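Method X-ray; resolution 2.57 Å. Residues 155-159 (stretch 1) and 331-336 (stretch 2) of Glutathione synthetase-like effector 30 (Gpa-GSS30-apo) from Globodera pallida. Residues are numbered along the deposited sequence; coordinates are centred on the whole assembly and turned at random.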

# COMPACT_ATOMS: atom_id res chain seq x y z
N GLY A 155 -0.48 14.27 43.08
CA GLY A 155 0.63 13.44 42.62
C GLY A 155 0.48 12.99 41.16
O GLY A 155 -0.14 13.71 40.34
N ILE A 156 1.02 11.81 40.84
CA ILE A 156 0.86 11.23 39.48
C ILE A 156 -0.50 10.52 39.42
O ILE A 156 -0.82 9.69 40.26
CB ILE A 156 1.98 10.22 39.07
CG1 ILE A 156 3.38 10.61 39.57
CG2 ILE A 156 2.03 10.10 37.54
CD1 ILE A 156 4.48 9.66 39.17
N ARG A 157 -1.28 10.85 38.39
CA ARG A 157 -2.64 10.32 38.27
C ARG A 157 -2.72 9.00 37.52
O ARG A 157 -3.62 8.20 37.79
CB ARG A 157 -3.55 11.38 37.65
CG ARG A 157 -4.00 12.36 38.73
CD ARG A 157 -4.57 13.62 38.15
NE ARG A 157 -4.77 14.63 39.19
CZ ARG A 157 -5.26 15.85 39.00
NH1 ARG A 157 -5.37 16.67 40.03
NH2 ARG A 157 -5.65 16.24 37.78
N GLN A 158 -1.80 8.77 36.59
CA GLN A 158 -1.65 7.47 35.93
C GLN A 158 -0.21 6.98 36.10
O GLN A 158 0.67 7.45 35.40
CB GLN A 158 -2.03 7.58 34.45
CG GLN A 158 -2.04 6.27 33.70
CD GLN A 158 -2.68 5.10 34.45
OE1 GLN A 158 -2.02 4.40 35.21
NE2 GLN A 158 -3.96 4.86 34.20
N PRO A 159 0.02 6.04 37.04
CA PRO A 159 1.36 5.42 37.22
C PRO A 159 1.88 4.62 36.03
O PRO A 159 3.09 4.53 35.84
CB PRO A 159 1.15 4.46 38.40
CG PRO A 159 -0.02 5.00 39.12
CD PRO A 159 -0.92 5.56 38.06
N ASP A 331 -1.59 15.14 30.10
CA ASP A 331 -0.53 14.49 30.88
C ASP A 331 -0.90 14.27 32.35
O ASP A 331 -0.51 13.27 32.94
CB ASP A 331 0.80 15.28 30.78
CG ASP A 331 2.02 14.37 30.87
OD1 ASP A 331 2.47 14.04 31.99
OD2 ASP A 331 2.53 13.98 29.79
N HIS A 332 -1.65 15.22 32.92
CA HIS A 332 -2.15 15.11 34.30
C HIS A 332 -3.61 14.61 34.28
O HIS A 332 -4.55 15.32 34.62
CB HIS A 332 -1.98 16.45 35.03
CG HIS A 332 -1.86 16.32 36.51
ND1 HIS A 332 -2.40 17.23 37.40
CD2 HIS A 332 -1.19 15.42 37.26
CE1 HIS A 332 -2.05 16.90 38.63
NE2 HIS A 332 -1.35 15.78 38.58
N SER A 333 -3.77 13.37 33.86
CA SER A 333 -5.07 12.73 33.75
C SER A 333 -4.84 11.23 33.82
O SER A 333 -3.69 10.80 33.75
CB SER A 333 -5.73 13.06 32.42
OG SER A 333 -5.18 12.25 31.39
N THR A 334 -5.90 10.44 33.90
CA THR A 334 -5.73 9.02 34.09
C THR A 334 -5.37 8.24 32.82
O THR A 334 -5.06 7.06 32.90
CB THR A 334 -6.94 8.38 34.76
OG1 THR A 334 -8.07 8.41 33.88
CG2 THR A 334 -7.24 9.10 36.10
N ALA A 335 -5.40 8.87 31.64
CA ALA A 335 -5.04 8.17 30.41
C ALA A 335 -3.57 7.75 30.46
O ALA A 335 -2.72 8.45 31.02
CB ALA A 335 -5.30 9.05 29.19
N ILE A 336 -3.27 6.58 29.88
CA ILE A 336 -1.89 6.16 29.75
C ILE A 336 -1.28 7.00 28.63
O ILE A 336 -1.88 7.14 27.58
CB ILE A 336 -1.79 4.66 29.44
CG1 ILE A 336 -2.37 3.86 30.61
CG2 ILE A 336 -0.34 4.28 29.20
CD1 ILE A 336 -2.46 2.37 30.33

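Two loop segments of one chain meet here, far apart in sequence, and bury 378 Å² between them, both sides summed. Neither pairs with the other as strands do. The cross-contacts that carry hydrogen bonds all join a side chain to a backbone carbonyl.

Asp331 is still helical and takes no part in the contact. Its carbonyl O accepts a weak hydrogen bond from Ser333 N at 3.4 Å. Its OD2 is satisfied elsewhere in the structure.

His332 is the first residue to leave helical backbone angles. Its CA-to-CB bond points sideways to stretch 1, but the t rotamer at chi1 brings the ring nearer. Two different parts of the ring are used. At the edge, near the ring plane, His332 NE2 donates to Gly155 O at 3.0 Å, with an N-H...O angle of 156°. NE2 therefore carries a proton in this arrangement. Gly155 contributes through its backbone; it has no side chain, and its carbonyl is what reaches the imidazole.

Over one face of the same ring lies Arg157. Its CA-to-CB bond points toward stretch 2, and its chain is extended, with chi2 and chi3 both t. The guanidinium lies flat on the imidazole, with centres 3.8 Å apart and planes at 15°. The closest atoms are Arg157 CZ and His332 CE1, at 3.4 Å. Arg157 CD also sits over the ring, 3.9 Å from the His332 centroid and 11° off the normal, a CH-pi contact. The aliphatic end and the charged group thus cover the ring together. Stacking leaves the in-plane NE2 bond to Gly155 undisturbed. Arg157 NH2 adds a weak hydrogen bond to His332 O at 3.5 Å. Arg157 NH2 also comes within 3.4 Å of His332 ND1, but the angle is poor and no hydrogen bond forms.

Ser333 is buried, and its CA-to-CB bond points away from stretch 1. It meets stretch 1 through its carbonyl: Ser333 O lies 3.7 Å from Gln158 CB and 3.9 Å from Arg157 CB. These are packing contacts. Ser333 OG accepts a weak hydrogen bond from Ala335 N at 3.4 Å, which ties the loop to itself.

Thr334 and Gln158 have the closest CA atoms across the two stretches, Thr334 CA lying 4.7 Å from Gln158 CA. Gln158 NE2 donates to Thr334 O at 2.8 Å, with an angle of 155°. This is the shortest hydrogen bond between the stretches. The Gln158 CA-to-CB bond points toward stretch 2, and chi1 t with chi2 p brings the amide to this carbonyl. Gln158 OE1 is hydrogen-bonded to a residue adjoining one of the stretches, so both ends of the amide are used. The Thr334 methyl packs lightly, CG2 lying 4.1 Å from Arg157 O.

Ala335 points its CB away and offers its carbonyl, with Ala335 O 3.5 Å from Gln158 CG. Ile336 closes the contact with a hydrophobic touch, its CG1 3.9 Å from Gln158 CG.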